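Long-range contacts in nicotinate-nucleotide--dimethylbenzimidazole phosphoribosyltransferase (PDB 1WX1), which probably transfers the phosphoribosyl group of nicotinate mononucleotide to 5,6-dimethylbenzimidazole, giving alpha-ribazole 5'-phosphate for cobalamin biosynthesis: residues Ala48-Ala53 against Ala95-Asp100; Ala83-Phe88 against Leu302-Gly307. All blocks are in the same frame, centred on the assembly; numbering follows the deposited sequence.

Contact 1. Residues Ala48-Ala53 against Ala95-Asp100; sequences AVVVAA and AVYVLD
Ala48-Ala53 and Ala95-Asp100 run parallel as neighbouring strands, their axes 4.6 Å apart and turned by 22°, with Val50 beside Tyr97 and Val51 beside Val98. Five backbone hydrogen bonds alternate across the gap; the straightest runs from Val51 N to Tyr97 O at 2.8 Å. Side chains then divide between two faces. On one, Tyr97 has CG anti to its carbonyl carbon (chi1 -61°), and the ring reaches back toward Ala48, whose CB meets Tyr97 CE1 at the ring edge, 3.9 Å away. Val49 O lies at that edge too, in the ring plane. Further along this face Val50 CG1 packs on Leu99 CB at 4.3 Å, and helices 133-152 and 228-242 cover the row. On the opposite face Val49 and Val96 stand side by side, with CG1 of Val49 4.0 Å from CG2 of Val96, while Phe78 of helix 70-79 packs on Val51 and Val98. The polar ends find partners beyond the pair: Tyr97 OH bonds to Glu153, and Asp100 forms a salt bridge with Lys117. Small and branched apolar side chains on both faces thus make this a buried part of a parallel sheet sandwiched by helices.

Contact 2. Residues Ala83-Phe88 against Leu302-Gly307; sequences AAINQF and LGEGTG
Ile85 and Glu304 lie alongside each other with their side chains running opposite ways, and the glutamate ends at the start of helix 84-91. Beyond CG the Glu304 chain is extended (chi2 177°), which carries its carboxylate to the first turn. There Ile85 N donates to OE1 of Glu304 at 3.2 Å, nearly in line with the C-O bond. The other oxygen works through water: one molecule donates to Glu304 OE2 at 2.7 Å and accepts from Ala84 N. Ile85 returns the contact with its far end, CD1 lying 3.4 Å from Glu304 O, a buried carbonyl oxygen without a polar partner. Phe88 crosses Thr306 obliquely, its ring edge toward the threonine, with CD2 3.6 Å from Thr306 CB. Thr306 OG1 donates to Gly303 O at 2.7 Å, on a lone pair in the carbonyl plane, and with Thr306 N, which donates to the same oxygen, braces the type I' turn that presents Glu304. Replacing Glu304 by an alanine would probably leave Ile85 N without its carboxylate acceptor and the bridging water without its link to the turn. Glu304 is the predicted proton acceptor of this CobT enzyme; two amides at a helix start, one direct and one through water, fix the position and rotation of its carboxylate.

Contacts 1 and 2 lie with their centres 11 Å apart and meet on the sheet face that carries Val49 and Val51. Val51 CG2 sits 3.5 Å from Glu304 O, and Val49 CG1 is 4.2 Å from Ile85 CG1, so Val51 lies against the turn bearing the predicted proton acceptor and Val49 against the first turn of helix 84-91. Phe78 of helix 70-79 packs on both contacts. The chain ties them as well: helix 84-91 of contact 2 leads directly into strand 94-100 of contact 1, whereas Leu302-Gly307 arrives from more than 200 residues later. The example illustrates how apolar side chains on one face of a parallel sheet can back a loop carrying a predicted catalytic residue.

Contact 1. Residues Ala48-Ala53 against Ala95-Asp100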
# COMPACT_ATOMS: atom_id res chain seq x y z
N ALA A 48 -0.64 11.62 11.94
CA ALA A 48 -1.20 12.94 11.68
C ALA A 48 -0.63 13.50 10.38
O ALA A 48 0.49 13.19 9.99
CB ALA A 48 -0.89 13.91 12.84
N VAL A 49 -1.45 14.29 9.69
CA VAL A 49 -1.02 14.95 8.47
C VAL A 49 -1.39 16.42 8.63
O VAL A 49 -2.50 16.74 9.07
CB VAL A 49 -1.70 14.36 7.19
CG1 VAL A 49 -3.22 14.52 7.26
CG2 VAL A 49 -1.17 15.08 5.94
N VAL A 50 -0.45 17.30 8.33
CA VAL A 50 -0.70 18.73 8.39
C VAL A 50 -0.70 19.19 6.95
O VAL A 50 0.31 19.09 6.25
CB VAL A 50 0.39 19.48 9.17
CG1 VAL A 50 0.11 20.99 9.13
CG2 VAL A 50 0.42 19.00 10.62
N VAL A 51 -1.85 19.67 6.50
CA VAL A 51 -2.00 20.14 5.13
C VAL A 51 -1.81 21.65 5.11
O VAL A 51 -2.64 22.39 5.65
CB VAL A 51 -3.41 19.80 4.58
CG1 VAL A 51 -3.51 20.20 3.10
CG2 VAL A 51 -3.69 18.31 4.76
N ALA A 52 -0.72 22.11 4.50
CA ALA A 52 -0.42 23.53 4.41
C ALA A 52 -1.02 24.10 3.12
O ALA A 52 -0.87 23.51 2.05
CB ALA A 52 1.10 23.74 4.43
N ALA A 53 -1.68 25.25 3.23
CA ALA A 53 -2.32 25.85 2.07
C ALA A 53 -1.95 27.31 1.87
O ALA A 53 -1.82 28.07 2.83
CB ALA A 53 -3.84 25.73 2.20
N ALA A 95 -4.94 11.86 12.08
CA ALA A 95 -5.59 13.13 12.36
C ALA A 95 -5.28 14.09 11.22
O ALA A 95 -4.20 14.04 10.63
CB ALA A 95 -5.07 13.70 13.69
N VAL A 96 -6.23 14.97 10.90
CA VAL A 96 -6.02 15.93 9.83
C VAL A 96 -6.01 17.35 10.38
O VAL A 96 -6.94 17.76 11.07
CB VAL A 96 -7.12 15.84 8.74
CG1 VAL A 96 -6.91 16.93 7.69
CG2 VAL A 96 -7.10 14.47 8.08
N TYR A 97 -4.94 18.08 10.11
CA TYR A 97 -4.83 19.47 10.54
C TYR A 97 -4.61 20.30 9.29
O TYR A 97 -3.92 19.86 8.37
CB TYR A 97 -3.64 19.68 11.48
CG TYR A 97 -3.70 18.88 12.76
CD1 TYR A 97 -3.20 17.58 12.82
CD2 TYR A 97 -4.27 19.42 13.92
CE1 TYR A 97 -3.26 16.84 13.99
CE2 TYR A 97 -4.33 18.69 15.10
CZ TYR A 97 -3.82 17.40 15.13
OH TYR A 97 -3.88 16.67 16.29
N VAL A 98 -5.19 21.49 9.26
CA VAL A 98 -5.03 22.38 8.11
C VAL A 98 -4.33 23.65 8.58
O VAL A 98 -4.63 24.18 9.65
CB VAL A 98 -6.39 22.75 7.48
CG1 VAL A 98 -6.18 23.64 6.26
CG2 VAL A 98 -7.15 21.49 7.09
N LEU A 99 -3.39 24.13 7.78
CA LEU A 99 -2.64 25.33 8.11
C LEU A 99 -2.74 26.33 6.97
O LEU A 99 -2.34 26.04 5.85
CB LEU A 99 -1.17 24.99 8.37
CG LEU A 99 -0.17 26.15 8.43
CD1 LEU A 99 -0.43 26.99 9.67
CD2 LEU A 99 1.26 25.60 8.45
N ASP A 100 -3.29 27.51 7.26
CA ASP A 100 -3.38 28.55 6.25
C ASP A 100 -2.20 29.49 6.45
O ASP A 100 -2.13 30.20 7.46
CB ASP A 100 -4.68 29.36 6.40
CG ASP A 100 -4.70 30.62 5.52
OD1 ASP A 100 -5.51 31.53 5.79
OD2 ASP A 100 -3.89 30.71 4.57

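Contact 2. Residues Ala83-Phe88 against Leu302-Gly307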
# COMPACT_ATOMS: atom_id res chain seq x y z
N ALA A 83 -12.90 16.12 1.28
CA ALA A 83 -11.77 15.93 0.37
C ALA A 83 -11.19 14.52 0.45
O ALA A 83 -11.47 13.76 1.37
CB ALA A 83 -10.68 16.95 0.66
N ALA A 84 -10.37 14.18 -0.54
CA ALA A 84 -9.75 12.86 -0.59
C ALA A 84 -8.94 12.62 0.69
O ALA A 84 -9.00 11.53 1.28
CB ALA A 84 -8.84 12.75 -1.82
N ILE A 85 -8.19 13.62 1.12
CA ILE A 85 -7.37 13.48 2.31
C ILE A 85 -8.19 13.11 3.54
O ILE A 85 -7.76 12.29 4.35
CB ILE A 85 -6.53 14.76 2.59
CG1 ILE A 85 -5.54 14.49 3.73
CG2 ILE A 85 -7.44 15.93 2.95
CD1 ILE A 85 -4.55 13.38 3.41
N ASN A 86 -9.38 13.69 3.69
CA ASN A 86 -10.21 13.36 4.84
C ASN A 86 -10.62 11.89 4.80
O ASN A 86 -10.65 11.22 5.83
CB ASN A 86 -11.49 14.20 4.87
CG ASN A 86 -11.21 15.68 4.95
OD1 ASN A 86 -11.27 16.38 3.94
ND2 ASN A 86 -10.89 16.17 6.14
N GLN A 87 -10.96 11.41 3.61
CA GLN A 87 -11.39 10.02 3.44
C GLN A 87 -10.27 9.03 3.71
O GLN A 87 -10.48 8.01 4.38
CB GLN A 87 -11.93 9.81 2.03
CG GLN A 87 -13.13 10.69 1.67
CD GLN A 87 -14.18 10.73 2.77
OE1 GLN A 87 -14.58 9.69 3.31
NE2 GLN A 87 -14.65 11.93 3.10
N PHE A 88 -9.08 9.32 3.20
CA PHE A 88 -7.94 8.44 3.41
C PHE A 88 -7.49 8.45 4.87
O PHE A 88 -7.12 7.42 5.42
CB PHE A 88 -6.78 8.85 2.49
CG PHE A 88 -7.05 8.61 1.02
CD1 PHE A 88 -8.17 7.90 0.61
CD2 PHE A 88 -6.16 9.09 0.06
CE1 PHE A 88 -8.42 7.66 -0.75
CE2 PHE A 88 -6.40 8.85 -1.30
CZ PHE A 88 -7.53 8.13 -1.70
N LEU A 302 -2.88 13.75 -7.01
CA LEU A 302 -3.71 14.70 -6.28
C LEU A 302 -3.01 15.60 -5.26
O LEU A 302 -3.24 16.81 -5.25
CB LEU A 302 -4.86 13.95 -5.59
CG LEU A 302 -5.80 14.80 -4.74
CD1 LEU A 302 -6.43 15.90 -5.60
CD2 LEU A 302 -6.87 13.92 -4.14
N GLY A 303 -2.18 15.02 -4.40
CA GLY A 303 -1.51 15.82 -3.38
C GLY A 303 -2.33 15.81 -2.10
O GLY A 303 -2.95 14.80 -1.78
N GLU A 304 -2.34 16.93 -1.37
CA GLU A 304 -3.11 17.02 -0.12
C GLU A 304 -2.52 16.13 0.99
O GLU A 304 -3.02 16.15 2.11
CB GLU A 304 -4.57 16.59 -0.32
CG GLU A 304 -5.39 17.42 -1.30
CD GLU A 304 -6.81 16.87 -1.48
OE1 GLU A 304 -7.27 16.08 -0.62
OE2 GLU A 304 -7.46 17.24 -2.47
N GLY A 305 -1.49 15.37 0.67
CA GLY A 305 -0.92 14.46 1.65
C GLY A 305 -1.53 13.07 1.51
O GLY A 305 -1.24 12.16 2.30
N THR A 306 -2.34 12.89 0.47
CA THR A 306 -3.02 11.62 0.23
C THR A 306 -2.12 10.40 0.14
O THR A 306 -2.40 9.38 0.77
CB THR A 306 -3.88 11.66 -1.06
OG1 THR A 306 -3.07 12.10 -2.16
CG2 THR A 306 -5.06 12.61 -0.89
N GLY A 307 -1.06 10.50 -0.65
CA GLY A 307 -0.15 9.37 -0.80
C GLY A 307 0.54 9.01 0.50
O GLY A 307 0.70 7.83 0.82
O HOH W 1 -9.89 15.99 -2.65